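Local coordinates for protein dihydroneopterin triphosphate diphosphatase (Escherichia coli O157:H7, PDB 5U7F) that hydrolyses dihydroneopterin triphosphate to the monophosphate and pyrophosphate, probably serving folate biosynthesis, and probably also cleaves nucleoside triphosphates, preferring dATP, at residues E56-E59 with I63-V66. Sequence-based numbering, arbitrary orientation.
With CO (cobalt (II) ion), chain D; CO (cobalt (II) ion), chain E.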
ATOM      1  N   GLU A  56       6.304   7.141   0.599  1.00 22.15           N
ATOM      2  CA  GLU A  56       5.950   6.017   1.450  1.00 21.31           C
ATOM      3  C   GLU A  56       6.692   4.738   1.043  1.00 21.81           C
ATOM      4  O   GLU A  56       7.021   3.911   1.875  1.00 23.49           O
ATOM      5  CB  GLU A  56       4.447   5.792   1.400  1.00 19.73           C
ATOM      6  CG  GLU A  56       3.662   6.914   2.041  1.00 17.72           C
ATOM      7  CD  GLU A  56       3.695   6.909   3.592  1.00 24.05           C
ATOM      8  OE1 GLU A  56       4.050   5.867   4.154  1.00 26.61           O
ATOM      9  OE2 GLU A  56       3.337   7.940   4.226  1.00 25.27           O
ATOM     10  N   VAL A  57       6.956   4.568  -0.244  1.00 20.95           N
ATOM     11  CA  VAL A  57       7.660   3.375  -0.680  1.00 22.39           C
ATOM     12  C   VAL A  57       9.099   3.437  -0.150  1.00 19.53           C
ATOM     13  O   VAL A  57       9.630   2.429   0.321  1.00 22.88           O
ATOM     14  CB  VAL A  57       7.630   3.220  -2.210  1.00 28.39           C
ATOM     15  CG1 VAL A  57       8.653   2.171  -2.680  1.00 26.82           C
ATOM     16  CG2 VAL A  57       6.214   2.832  -2.652  1.00 23.71           C
ATOM     17  N   LYS A  58       9.700   4.630  -0.201  1.00 26.57           N
ATOM     18  CA  LYS A  58      11.045   4.820   0.365  1.00 31.39           C
ATOM     19  C   LYS A  58      11.032   4.572   1.881  1.00 23.96           C
ATOM     20  O   LYS A  58      11.822   3.784   2.373  1.00 29.08           O
ATOM     21  CB  LYS A  58      11.576   6.225   0.064  1.00 30.40           C
ATOM     22  CG  LYS A  58      13.077   6.269  -0.232  1.00 47.03           C
ATOM     23  CD  LYS A  58      13.616   7.700  -0.285  1.00 51.27           C
ATOM     24  CE  LYS A  58      15.145   7.707  -0.312  1.00 55.62           C
ATOM     25  NZ  LYS A  58      15.732   9.086  -0.254  1.00 57.05           N
ATOM     26  N   GLU A  59      10.113   5.234   2.596  1.00 26.02           N
ATOM     27  CA  GLU A  59       9.974   5.102   4.068  1.00 25.91           C
ATOM     28  C   GLU A  59       9.660   3.683   4.559  1.00 30.05           C
ATOM     29  O   GLU A  59      10.253   3.221   5.539  1.00 32.22           O
ATOM     30  CB  GLU A  59       8.864   6.044   4.599  1.00 30.39           C
ATOM     31  CG  GLU A  59       9.172   7.551   4.519  1.00 33.47           C
ATOM     32  CD  GLU A  59       8.017   8.452   5.025  1.00 39.55           C
ATOM     33  OE1 GLU A  59       8.146   9.700   4.950  1.00 36.46           O
ATOM     34  OE2 GLU A  59       6.991   7.914   5.511  1.00 39.74           O
ATOM     35  N   ILE A  63      12.864   1.248  -0.626  1.00 31.81           N
ATOM     36  CA  ILE A  63      13.093   1.152  -2.056  1.00 28.25           C
ATOM     37  C   ILE A  63      13.012   2.563  -2.597  1.00 32.78           C
ATOM     38  O   ILE A  63      11.998   3.220  -2.440  1.00 31.39           O
ATOM     39  CB  ILE A  63      12.063   0.221  -2.746  1.00 26.96           C
ATOM     40  CG1 ILE A  63      12.318  -1.212  -2.300  1.00 25.79           C
ATOM     41  CG2 ILE A  63      12.126   0.363  -4.278  1.00 33.63           C
ATOM     42  CD1 ILE A  63      11.432  -2.288  -2.925  1.00 18.91           C
ATOM     43  N   ASP A  64      14.104   3.047  -3.180  1.00 30.87           N
ATOM     44  CA  ASP A  64      14.131   4.364  -3.791  1.00 36.25           C
ATOM     45  C   ASP A  64      13.880   4.243  -5.293  1.00 39.10           C
ATOM     46  O   ASP A  64      14.676   3.649  -6.017  1.00 33.62           O
ATOM     47  CB  ASP A  64      15.466   5.052  -3.532  1.00 38.66           C
ATOM     48  CG  ASP A  64      15.476   6.491  -3.994  1.00 46.43           C
ATOM     49  OD1 ASP A  64      14.673   6.848  -4.892  1.00 47.71           O
ATOM     50  OD2 ASP A  64      16.291   7.273  -3.458  1.00 52.95           O
ATOM     51  N   VAL A  65      12.788   4.839  -5.759  1.00 37.59           N
ATOM     52  CA  VAL A  65      12.293   4.575  -7.118  1.00 32.60           C
ATOM     53  C   VAL A  65      13.021   5.411  -8.170  1.00 38.68           C
ATOM     54  O   VAL A  65      13.189   4.982  -9.311  1.00 31.99           O
ATOM     55  CB  VAL A  65      10.749   4.840  -7.205  1.00 34.31           C
ATOM     56  CG1 VAL A  65      10.260   4.842  -8.643  1.00 37.72           C
ATOM     57  CG2 VAL A  65       9.984   3.793  -6.412  1.00 30.63           C
ATOM     58  N   VAL A  66      13.424   6.618  -7.798  1.00 38.45           N
ATOM     59  CA  VAL A  66      14.151   7.488  -8.719  1.00 40.75           C
ATOM     60  C   VAL A  66      15.524   6.911  -8.997  1.00 40.84           C
ATOM     61  O   VAL A  66      15.907   6.714 -10.152  1.00 45.23           O
ATOM     62  CB  VAL A  66      14.308   8.910  -8.153  1.00 43.49           C
ATOM     63  CG1 VAL A  66      15.149   9.798  -9.097  1.00 44.26           C
ATOM     64  CG2 VAL A  66      12.946   9.507  -7.902  1.00 42.60           C
TER
HETATM   65 CO    CO D 203       2.718   8.410   6.201  0.81 24.81          CO
HETATM   66 CO    CO E 204       3.835   5.168   6.081  0.99 25.21          CO
HETATM   67  O   HOH W   1      14.785   9.962  -2.910  1.00 48.39           O
HETATM   68  O   HOH W   2       4.591   9.457   6.455  1.00 36.63           O
HETATM   69  O   HOH W   3       5.952   5.412   6.313  1.00 29.49           O
HETATM   70  O   HOH W   4       2.173   9.104   8.309  1.00 30.54           O
HETATM   71  O   HOH W   5       3.850   6.902   6.905  1.00 30.97           O
HETATM   72  O   HOH W   6       1.709  10.097   5.370  1.00 31.89           O
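Val57 and Lys58, on the last turns of helix 49-61, meet Ile63, Asp64 and Val65 where the chain leaves that helix and doubles back along it, a local contact that is apolar on one flank and ionic on the other. Val57 supplies the apolar part through a single methyl: CG1, held anti to the backbone N (chi1 166°), lies 3.9 Å from CB of Ile63 and more loosely against CG2 of Val65. Leu105 and Leu107 of strand 97-107 pack on Val57 and Ile63 respectively, continuing this patch into the sheet. Between the two flanks, the carbonyl O of Ile63 lies 3.5 Å from CG1 of Val57 and 3.4 Å from CA of Lys58, the latter a CA-H...O contact. Farther out, Lys58, extended beyond CG, runs alongside Asp64, their ends directed to the same side. CE of Lys58 is 3.4 Å from OD2 of Asp64, whereas the salt bridge from NZ to that oxygen is long at 3.7 Å; a water accepting from NZ and donating to OD2 supplements it. The same helix turn directs Glu56 to the metals, its carboxylate bridging two cobalt ions with OE1 and OE2 each at 2.1 Å. In the second shell, Glu59 OE2 accepts from two waters, one on each cobalt. Glu60 and, from just before strand 118-125, Glu117 share one cobalt with Glu56, while another flank of this Nudix box helix receives the returning loop.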